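Local structure of O-methyltransferase (Burkholderia thailandensis, 3MCZ) at residues D33-S38 / L120-W125; L286-N291 / A301-H306. The protein probably transfers methyl groups from S-adenosylmethionine to hydroxyl groups of a small-molecule acceptor, working as a homodimer. All blocks are in the same frame, centred on the assembly; numbering follows the deposited sequence.

Contact 1 (D33-S38 / L120-W125); sequences DQYRQS and LQWDNW
Trp122 reaches Tyr35 and Ser38 with the six-membered end of its indole, carried by a loop that is tied down just before it. Leu120 O accepts a hydrogen bond from Arg145 NH2, and Gln121 NE2 donates one to His117 O at the end of the preceding helix. At Trp122 itself, CG lies anti to the backbone N (chi1 -170°), which sends the indole out toward the helix that runs on from Tyr35. It arrives edge first: CH2 comes within 3.4 Å of Tyr35 O, which sits near the plane of the indole, and the same atom is 3.8 Å from Tyr35 CD2. CZ3 continues this edge to Ser38 CB, 4.0 Å away, one helical turn further on. The tyrosine also presents its rim to the indole, and the two side chains cross at about a right angle, without stacking. Helix 35-46 belongs to the N-terminal dimerisation domain, whose family is related to helix-turn-helix domains, and the indole packs it against the loop between helices 112-119 and 128-132. On the helix side, Arg36 lays CG over one face of the Tyr35 ring, while its guanidinium holds Asp33 side-on, with NE to OD1 and NH1 to OD2 both at 2.9 Å. The other subunit enters here too: Ser38 OG is hydrogen-bonded to its Leu31 O, and Trp122 NE1 to its Trp122 O. Beyond the indole, Asn124 N returns to Gln121 O (3.0 Å), and Trp125 packs on Arg36 of the second subunit.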
# COMPACT_ATOMS: atom_id res chain seq x y z
N ASP A 33 -1.73 2.21 -6.42
CA ASP A 33 -0.29 1.92 -6.59
C ASP A 33 0.49 1.91 -5.28
O ASP A 33 1.64 1.45 -5.22
CB ASP A 33 0.33 3.01 -7.51
CG ASP A 33 1.80 2.78 -7.80
OD1 ASP A 33 2.10 1.75 -8.38
OD2 ASP A 33 2.66 3.63 -7.43
N GLN A 34 -0.13 2.46 -4.22
CA GLN A 34 0.62 2.79 -3.02
C GLN A 34 1.10 1.60 -2.22
O GLN A 34 1.99 1.74 -1.37
CB GLN A 34 -0.16 3.78 -2.17
CG GLN A 34 -1.37 3.18 -1.43
CD GLN A 34 -2.11 4.23 -0.68
OE1 GLN A 34 -2.12 5.38 -1.10
NE2 GLN A 34 -2.74 3.86 0.45
N TYR A 35 0.55 0.41 -2.50
CA TYR A 35 0.98 -0.79 -1.81
C TYR A 35 2.49 -1.04 -2.01
O TYR A 35 3.13 -1.64 -1.16
CB TYR A 35 0.20 -2.01 -2.29
CG TYR A 35 0.46 -2.40 -3.70
CD1 TYR A 35 -0.28 -1.87 -4.76
CD2 TYR A 35 1.46 -3.34 -4.00
CE1 TYR A 35 -0.02 -2.24 -6.08
CE2 TYR A 35 1.73 -3.71 -5.31
CZ TYR A 35 0.99 -3.14 -6.35
OH TYR A 35 1.24 -3.54 -7.67
N ARG A 36 3.05 -0.61 -3.13
CA ARG A 36 4.46 -0.92 -3.39
C ARG A 36 5.37 -0.39 -2.31
O ARG A 36 6.32 -1.06 -1.93
CB ARG A 36 4.95 -0.38 -4.76
CG ARG A 36 4.24 -0.92 -5.96
CD ARG A 36 4.81 -0.39 -7.34
NE ARG A 36 4.72 1.05 -7.43
CZ ARG A 36 5.73 1.89 -7.19
NH1 ARG A 36 5.52 3.20 -7.27
NH2 ARG A 36 6.93 1.45 -6.85
N GLN A 37 5.13 0.82 -1.83
CA GLN A 37 5.98 1.39 -0.79
C GLN A 37 5.93 0.54 0.49
O GLN A 37 6.96 0.36 1.15
CB GLN A 37 5.57 2.84 -0.49
CG GLN A 37 5.51 3.74 -1.70
CD GLN A 37 6.78 3.69 -2.53
OE1 GLN A 37 7.87 3.96 -2.02
NE2 GLN A 37 6.66 3.31 -3.80
N SER A 38 4.76 0.02 0.85
CA SER A 38 4.65 -0.90 2.00
C SER A 38 5.59 -2.05 1.84
O SER A 38 6.37 -2.37 2.76
CB SER A 38 3.22 -1.44 2.16
OG SER A 38 2.32 -0.36 2.31
N LEU A 120 2.56 -9.56 7.50
CA LEU A 120 1.92 -10.88 7.58
C LEU A 120 0.45 -10.91 7.11
O LEU A 120 -0.12 -12.01 6.94
CB LEU A 120 2.05 -11.44 9.01
CG LEU A 120 3.49 -11.85 9.38
CD1 LEU A 120 3.61 -12.28 10.86
CD2 LEU A 120 3.98 -12.97 8.41
N GLN A 121 -0.19 -9.75 6.91
CA GLN A 121 -1.57 -9.74 6.38
C GLN A 121 -1.63 -9.49 4.86
O GLN A 121 -2.72 -9.39 4.29
CB GLN A 121 -2.46 -8.69 7.09
CG GLN A 121 -2.23 -8.56 8.60
CD GLN A 121 -2.17 -9.90 9.32
OE1 GLN A 121 -2.96 -10.81 9.04
NE2 GLN A 121 -1.24 -10.03 10.27
N TRP A 122 -0.47 -9.46 4.20
CA TRP A 122 -0.41 -9.09 2.78
C TRP A 122 -1.30 -9.94 1.89
O TRP A 122 -1.96 -9.44 0.97
CB TRP A 122 1.02 -9.23 2.27
CG TRP A 122 1.28 -8.67 0.89
CD1 TRP A 122 1.31 -9.35 -0.29
CD2 TRP A 122 1.60 -7.32 0.58
NE1 TRP A 122 1.62 -8.50 -1.31
CE2 TRP A 122 1.80 -7.24 -0.82
CE3 TRP A 122 1.78 -6.17 1.35
CZ2 TRP A 122 2.16 -6.07 -1.46
CZ3 TRP A 122 2.11 -4.97 0.69
CH2 TRP A 122 2.30 -4.95 -0.69
N ASP A 123 -1.25 -11.24 2.11
CA ASP A 123 -2.03 -12.17 1.31
C ASP A 123 -3.52 -12.22 1.66
O ASP A 123 -4.31 -12.81 0.92
CB ASP A 123 -1.44 -13.60 1.40
CG ASP A 123 0.01 -13.67 0.96
OD1 ASP A 123 0.44 -12.76 0.20
OD2 ASP A 123 0.71 -14.65 1.34
N ASN A 124 -3.92 -11.65 2.79
CA ASN A 124 -5.32 -11.74 3.17
C ASN A 124 -6.21 -10.71 2.46
O ASN A 124 -7.37 -10.98 2.14
CB ASN A 124 -5.43 -11.60 4.69
CG ASN A 124 -4.70 -12.74 5.41
OD1 ASN A 124 -4.30 -13.73 4.78
ND2 ASN A 124 -4.55 -12.60 6.71
N TRP A 125 -5.64 -9.52 2.22
CA TRP A 125 -6.38 -8.39 1.67
C TRP A 125 -6.96 -8.60 0.28
O TRP A 125 -8.13 -8.25 0.05
CB TRP A 125 -5.58 -7.06 1.86
CG TRP A 125 -5.79 -6.62 3.23
CD1 TRP A 125 -5.13 -7.06 4.34
CD2 TRP A 125 -6.82 -5.72 3.71
NE1 TRP A 125 -5.68 -6.48 5.47
CE2 TRP A 125 -6.73 -5.68 5.11
CE3 TRP A 125 -7.83 -4.97 3.09
CZ2 TRP A 125 -7.56 -4.88 5.91
CZ3 TRP A 125 -8.67 -4.18 3.88
CH2 TRP A 125 -8.53 -4.15 5.28

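Contact 2 (L286-N291 / A301-H306); sequences LTMTMN and ADFSLH
The helical turn that presents Phe303 to Met288 is closed by a hydrogen bond of 2.9 Å from His306 N to Asp302 O. Helix 298-310 here covers the end of strand 281-288, an inner strand of the seven-stranded sheet with the 3-2-1-4-5-7-6 order of class I S-adenosylmethionine-dependent methyltransferases. Backbone bonds from Leu286 to Leu254 and from Thr287 to Thr342 fix the strand between its parallel and antiparallel neighbours, and just past its end Met290 N is held by Thr319 OG1.

The contact itself is apolar. Met288, a selenomethionine in this crystal, leaves the strand with CG anti to its backbone N and then bends at the last torsion (chi3 -62°), which turns CE over a face of the Phe303 ring. The methyl carbon stands 4.1 Å from the ring centroid and 17° off the normal, a CH-pi contact set toward the rim near CD1. Selenium approaches more obliquely, 4.3 Å from the same centroid, and completes a Met-aromatic pair. Its closest neighbour is not a ring atom: SE rests 3.5 Å from Phe303 CB, so the methionine grips the ring at its root as well as over its face. An edge-to-face contact with the ring of His259 also engages Phe303.

Two residues along, the side chain of Met290 was modelled in two conformers. In one of them CE comes to about 4.3 Å from both Ala301 N and Ser304 CB, a loose contact that is doubtful because it rests on that conformer. Ser304 turns its hydroxyl to the segment that follows the helix, where OG is hydrogen-bonded to Leu316 N.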
# COMPACT_ATOMS: atom_id res chain seq x y z
N LEU A 286 -12.70 1.42 26.23
CA LEU A 286 -11.91 2.17 25.30
C LEU A 286 -12.26 1.67 23.91
O LEU A 286 -12.20 0.47 23.64
CB LEU A 286 -10.44 1.91 25.59
CG LEU A 286 -9.45 2.72 24.78
CD1 LEU A 286 -9.60 4.22 25.08
CD2 LEU A 286 -8.04 2.21 25.15
N THR A 287 -12.62 2.58 23.03
CA THR A 287 -13.09 2.21 21.72
C THR A 287 -12.73 3.31 20.70
O THR A 287 -12.74 4.52 21.03
CB THR A 287 -14.60 1.91 21.77
OG1 THR A 287 -15.00 1.39 20.50
CG2 THR A 287 -15.45 3.17 22.09
N MSE A 288 -12.39 2.92 19.48
CA MSE A 288 -12.11 3.93 18.47
C MSE A 288 -13.37 4.75 18.22
O MSE A 288 -14.46 4.21 18.00
CB MSE A 288 -11.65 3.33 17.14
CG MSE A 288 -11.31 4.47 16.13
SE MSE A 288 -10.32 3.77 14.62
CE MSE A 288 -8.88 3.21 15.81
N THR A 289 -13.22 6.05 18.16
CA THR A 289 -14.39 6.94 18.04
C THR A 289 -15.06 6.76 16.67
O THR A 289 -14.40 6.81 15.62
CB THR A 289 -13.95 8.39 18.18
OG1 THR A 289 -13.29 8.55 19.43
CG2 THR A 289 -15.14 9.35 18.10
N MSE A 290 -16.36 6.53 16.69
CA MSE A 290 -17.14 6.36 15.47
C MSE A 290 -18.52 6.95 15.68
O MSE A 290 -19.22 6.56 16.62
CB MSE A 290 -17.26 4.86 15.15
CG MSE A 290 -18.35 4.54 14.14
SE MSE A 290 -18.64 2.65 13.87
CE MSE A 290 -17.49 2.70 12.24
N ASN A 291 -18.91 7.86 14.81
CA ASN A 291 -20.23 8.45 14.90
C ASN A 291 -21.31 7.47 14.42
O ASN A 291 -21.00 6.45 13.76
CB ASN A 291 -20.27 9.75 14.09
CG ASN A 291 -19.31 10.79 14.63
OD1 ASN A 291 -18.82 10.66 15.73
ND2 ASN A 291 -19.05 11.81 13.85
N ALA A 301 -14.29 4.09 9.65
CA ALA A 301 -14.84 3.16 8.66
C ALA A 301 -13.76 2.20 8.14
O ALA A 301 -14.02 1.01 7.95
CB ALA A 301 -15.46 3.92 7.49
N ASP A 302 -12.56 2.74 7.97
CA ASP A 302 -11.41 1.93 7.57
C ASP A 302 -11.12 0.91 8.63
O ASP A 302 -10.90 -0.25 8.33
CB ASP A 302 -10.17 2.79 7.34
CG ASP A 302 -8.93 1.95 7.05
OD1 ASP A 302 -9.00 1.15 6.09
OD2 ASP A 302 -7.95 2.01 7.83
N PHE A 303 -11.12 1.33 9.89
CA PHE A 303 -10.86 0.40 11.00
C PHE A 303 -11.90 -0.72 11.06
O PHE A 303 -11.55 -1.86 11.27
CB PHE A 303 -10.84 1.13 12.33
CG PHE A 303 -10.44 0.27 13.47
CD1 PHE A 303 -9.11 -0.08 13.63
CD2 PHE A 303 -11.37 -0.18 14.39
CE1 PHE A 303 -8.70 -0.86 14.72
CE2 PHE A 303 -10.95 -0.99 15.47
CZ PHE A 303 -9.63 -1.31 15.61
N SER A 304 -13.19 -0.37 10.89
CA SER A 304 -14.25 -1.39 10.86
C SER A 304 -13.98 -2.46 9.82
O SER A 304 -14.10 -3.66 10.10
CB SER A 304 -15.62 -0.77 10.60
OG SER A 304 -16.63 -1.65 11.05
N LEU A 305 -13.62 -2.03 8.61
CA LEU A 305 -13.27 -2.96 7.56
C LEU A 305 -12.02 -3.78 7.87
O LEU A 305 -11.95 -4.97 7.56
CB LEU A 305 -13.12 -2.20 6.22
CG LEU A 305 -12.87 -3.08 4.97
CD1 LEU A 305 -14.10 -3.99 4.69
CD2 LEU A 305 -12.50 -2.25 3.75
N HIS A 306 -11.00 -3.13 8.44
CA HIS A 306 -9.77 -3.81 8.87
C HIS A 306 -10.12 -4.98 9.81
O HIS A 306 -9.63 -6.10 9.66
CB HIS A 306 -8.88 -2.77 9.54
CG HIS A 306 -7.46 -3.18 9.74
ND1 HIS A 306 -6.48 -2.28 10.08
CD2 HIS A 306 -6.85 -4.38 9.65
CE1 HIS A 306 -5.32 -2.91 10.20
NE2 HIS A 306 -5.52 -4.20 9.96

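Overall arrangement
Contact 1 joins a helix of the dimerisation domain to the loop after helix 112-119, and contact 2 lies at the end of a strand in the methyltransferase sheet; their centres are 20 Å apart. Within one chain they meet where Trp125 CH2 packs 3.8 Å from His306 CA. Across the dimer the link is polar: Asp302 on the helix of contact 2 forms a salt bridge with Arg36 of the second subunit and a hydrogen bond with its Gln37, so each Arg36 is shared between Asp33 of its own chain and Asp302 of the other. As in related methyltransferases, the cofactor probably binds near the carboxyl ends of the parallel strands, the end at which contact 2 lies.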